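PDB 1O59: allantoicase from Saccharomyces cerevisiae, which catalyses the hydrolysis of allantoate to (S)-ureidoglycolate and urea, letting yeast use purines as a secondary nitrogen source. Local coordinates for residues H206-C214 against L264-E272. Numbering follows the deposited sequence.
Sequences HIIDLAYVC and LGRESSFIE
Ile207 meets the second segment loosely, its CD1 lying 4.3 Å from Glu272 OE1, while the other carboxylate oxygen, OE2, forms a salt bridge with Arg329. Ile208 makes a firmer contact: its CD1 sits over one face of the Arg266 guanidinium, 3.7 Å from NH2, and the two side chains cross at about a right angle. With chi1 at 60°, CG1 lies between the backbone N and the carbonyl carbon, and the extended chi2 (163°) then brings CD1 over that face; NE of the same guanidinium pairs with the terminal carboxylate of Tyr355. Leu210 divides its methyls, CD1 reaching Ser268 CB at 3.8 Å and CD2 lying 4.2 Å from Arg266 CB. Its carbonyl O takes the one hydrogen bond between the segments, from Gly265 N at 2.8 Å with an N-H...O angle of 172°. Ala211 adds its CB against Leu264 CD2 at 4.1 Å, and its N donates to Asp209 OD1 (3.0 Å) from above the carboxylate plane. That bond defines an Asx turn, overlapping the type I beta turn Asp209-Tyr212. The turn follows short strand 208-209, antiparallel to 346-354, and packs on the connection crossing between sheets from strand 258-263 to 270-277, consistent with a galactose-binding-like beta-sandwich.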
loop_
_atom_site.group_PDB
_atom_site.type_symbol
_atom_site.label_atom_id
_atom_site.label_comp_id
_atom_site.label_asym_id
_atom_site.label_seq_id
_atom_site.Cartn_x
_atom_site.Cartn_y
_atom_site.Cartn_z
ATOM N N HIS A 206 -25.872 4.551 4.151
ATOM C CA HIS A 206 -25.466 3.306 3.489
ATOM C C HIS A 206 -24.111 2.803 4.013
ATOM O O HIS A 206 -23.109 3.513 3.943
ATOM C CB HIS A 206 -25.438 3.536 1.975
ATOM C CG HIS A 206 -24.844 2.409 1.203
ATOM N ND1 HIS A 206 -24.129 2.605 0.040
ATOM C CD2 HIS A 206 -24.833 1.074 1.436
ATOM C CE1 HIS A 206 -23.709 1.437 -0.419
ATOM N NE2 HIS A 206 -24.114 0.492 0.416
ATOM N N ILE A 207 -24.073 1.591 4.552
ATOM C CA ILE A 207 -22.900 1.206 5.326
ATOM C C ILE A 207 -21.737 0.714 4.474
ATOM O O ILE A 207 -21.919 0.027 3.478
ATOM C CB ILE A 207 -23.217 0.179 6.479
ATOM C CG1 ILE A 207 -23.586 -1.215 5.938
ATOM C CG2 ILE A 207 -24.318 0.702 7.407
ATOM C CD1 ILE A 207 -22.959 -2.389 6.786
ATOM N N ILE A 208 -20.541 1.098 4.905
ATOM C CA ILE A 208 -19.305 0.756 4.244
ATOM C C ILE A 208 -18.293 0.283 5.287
ATOM O O ILE A 208 -18.500 0.430 6.500
ATOM C CB ILE A 208 -18.745 1.995 3.446
ATOM C CG1 ILE A 208 -18.466 3.196 4.368
ATOM C CG2 ILE A 208 -19.727 2.437 2.357
ATOM C CD1 ILE A 208 -17.570 4.231 3.762
ATOM N N ASP A 209 -17.202 -0.284 4.803
ATOM C CA ASP A 209 -16.066 -0.553 5.657
ATOM C C ASP A 209 -15.204 0.716 5.734
ATOM O O ASP A 209 -14.411 1.025 4.841
ATOM C CB ASP A 209 -15.256 -1.757 5.150
ATOM C CG ASP A 209 -14.165 -2.171 6.111
ATOM O OD1 ASP A 209 -13.911 -1.454 7.105
ATOM O OD2 ASP A 209 -13.488 -3.196 5.936
ATOM N N LEU A 210 -15.376 1.435 6.834
ATOM C CA LEU A 210 -14.702 2.691 7.051
ATOM C C LEU A 210 -13.212 2.495 7.163
ATOM O O LEU A 210 -12.461 3.441 6.981
ATOM C CB LEU A 210 -15.223 3.366 8.329
ATOM C CG LEU A 210 -16.710 3.720 8.289
ATOM C CD1 LEU A 210 -17.207 4.098 9.656
ATOM C CD2 LEU A 210 -16.987 4.833 7.266
ATOM N N ALA A 211 -12.791 1.269 7.460
ATOM C CA ALA A 211 -11.375 0.943 7.607
ATOM C C ALA A 211 -10.742 0.314 6.367
ATOM O O ALA A 211 -9.554 -0.030 6.372
ATOM C CB ALA A 211 -11.211 0.025 8.787
ATOM N N TYR A 212 -11.509 0.166 5.297
ATOM C CA TYR A 212 -10.987 -0.447 4.072
ATOM C C TYR A 212 -10.086 0.517 3.288
ATOM O O TYR A 212 -10.387 1.709 3.153
ATOM C CB TYR A 212 -12.180 -0.855 3.205
ATOM C CG TYR A 212 -11.948 -1.753 2.036
ATOM C CD1 TYR A 212 -11.039 -2.805 2.087
ATOM C CD2 TYR A 212 -12.722 -1.602 0.881
ATOM C CE1 TYR A 212 -10.901 -3.678 0.996
ATOM C CE2 TYR A 212 -12.586 -2.443 -0.198
ATOM C CZ TYR A 212 -11.683 -3.490 -0.134
ATOM O OH TYR A 212 -11.541 -4.311 -1.227
ATOM N N VAL A 213 -9.029 -0.022 2.709
ATOM C CA VAL A 213 -8.077 0.785 2.015
ATOM C C VAL A 213 -8.696 1.513 0.817
ATOM O O VAL A 213 -8.343 2.682 0.542
ATOM C CB VAL A 213 -6.788 -0.029 1.602
ATOM C CG1 VAL A 213 -7.074 -1.132 0.581
ATOM C CG2 VAL A 213 -5.705 0.937 1.064
ATOM N N CYS A 214 -9.612 0.838 0.122
ATOM C CA CYS A 214 -10.270 1.430 -1.026
ATOM C C CYS A 214 -11.275 2.497 -0.654
ATOM O O CYS A 214 -11.805 3.168 -1.527
ATOM C CB CYS A 214 -11.025 0.383 -1.818
ATOM S SG CYS A 214 -10.005 -0.983 -2.367
ATOM N N LEU A 264 -9.561 6.128 9.608
ATOM C CA LEU A 264 -10.706 5.709 8.829
ATOM C C LEU A 264 -10.846 6.582 7.596
ATOM O O LEU A 264 -10.351 7.713 7.557
ATOM C CB LEU A 264 -11.981 5.818 9.666
ATOM C CG LEU A 264 -12.052 5.022 10.986
ATOM C CD1 LEU A 264 -13.426 5.226 11.690
ATOM C CD2 LEU A 264 -11.773 3.537 10.753
ATOM N N GLY A 265 -11.534 6.051 6.586
ATOM C CA GLY A 265 -11.700 6.743 5.316
ATOM C C GLY A 265 -12.527 7.997 5.437
ATOM O O GLY A 265 -12.465 8.865 4.573
ATOM N N ARG A 266 -13.269 8.081 6.536
ATOM C CA ARG A 266 -14.236 9.127 6.840
ATOM C C ARG A 266 -14.355 9.176 8.369
ATOM O O ARG A 266 -14.179 8.171 9.038
ATOM C CB ARG A 266 -15.596 8.672 6.318
ATOM C CG ARG A 266 -16.341 9.625 5.525
ATOM C CD ARG A 266 -17.836 9.684 5.834
ATOM N NE ARG A 266 -18.687 8.473 5.739
ATOM C CZ ARG A 266 -19.102 7.873 4.609
ATOM N NH1 ARG A 266 -18.647 8.229 3.408
ATOM N NH2 ARG A 266 -19.953 6.861 4.702
ATOM N N GLU A 267 -14.725 10.309 8.933
ATOM C CA GLU A 267 -15.208 10.328 10.325
ATOM C C GLU A 267 -16.565 9.591 10.401
ATOM O O GLU A 267 -17.494 9.891 9.654
ATOM C CB GLU A 267 -15.331 11.776 10.823
ATOM C CG GLU A 267 -15.954 11.941 12.208
ATOM C CD GLU A 267 -16.317 13.376 12.508
ATOM O OE1 GLU A 267 -15.425 14.222 12.272
ATOM O OE2 GLU A 267 -17.476 13.656 12.949
ATOM N N SER A 268 -16.660 8.617 11.304
ATOM C CA SER A 268 -17.898 7.867 11.523
ATOM C C SER A 268 -19.012 8.734 12.127
ATOM O O SER A 268 -18.751 9.765 12.757
ATOM C CB SER A 268 -17.645 6.688 12.462
ATOM O OG SER A 268 -17.666 7.097 13.826
ATOM N N SER A 269 -20.251 8.310 11.888
ATOM C CA SER A 269 -21.422 8.771 12.638
ATOM C C SER A 269 -22.067 7.592 13.371
ATOM O O SER A 269 -22.701 7.763 14.405
ATOM C CB SER A 269 -22.433 9.379 11.688
ATOM O OG SER A 269 -21.771 9.998 10.599
ATOM N N PHE A 270 -21.901 6.400 12.811
ATOM C CA PHE A 270 -22.388 5.168 13.392
ATOM C C PHE A 270 -21.392 4.057 13.131
ATOM O O PHE A 270 -20.807 3.994 12.048
ATOM C CB PHE A 270 -23.701 4.808 12.730
ATOM C CG PHE A 270 -24.389 3.618 13.334
ATOM C CD1 PHE A 270 -24.990 3.709 14.594
ATOM C CD2 PHE A 270 -24.491 2.424 12.624
ATOM C CE1 PHE A 270 -25.664 2.616 15.146
ATOM C CE2 PHE A 270 -25.159 1.329 13.159
ATOM C CZ PHE A 270 -25.753 1.420 14.424
ATOM N N ILE A 271 -21.198 3.188 14.121
ATOM C CA ILE A 271 -20.460 1.924 13.912
ATOM C C ILE A 271 -21.339 0.722 14.181
ATOM O O ILE A 271 -21.805 0.513 15.289
ATOM C CB ILE A 271 -19.196 1.843 14.770
ATOM C CG1 ILE A 271 -18.180 2.875 14.286
ATOM C CG2 ILE A 271 -18.580 0.450 14.659
ATOM C CD1 ILE A 271 -17.031 3.065 15.223
ATOM N N GLU A 272 -21.532 -0.070 13.142
ATOM C CA GLU A 272 -22.399 -1.235 13.186
ATOM C C GLU A 272 -21.711 -2.461 13.798
ATOM O O GLU A 272 -22.277 -3.184 14.602
ATOM C CB GLU A 272 -22.808 -1.575 11.753
ATOM C CG GLU A 272 -24.278 -1.909 11.600
ATOM C CD GLU A 272 -24.546 -3.392 11.545
ATOM O OE1 GLU A 272 -23.928 -4.075 10.661
ATOM O OE2 GLU A 272 -25.399 -3.834 12.382
#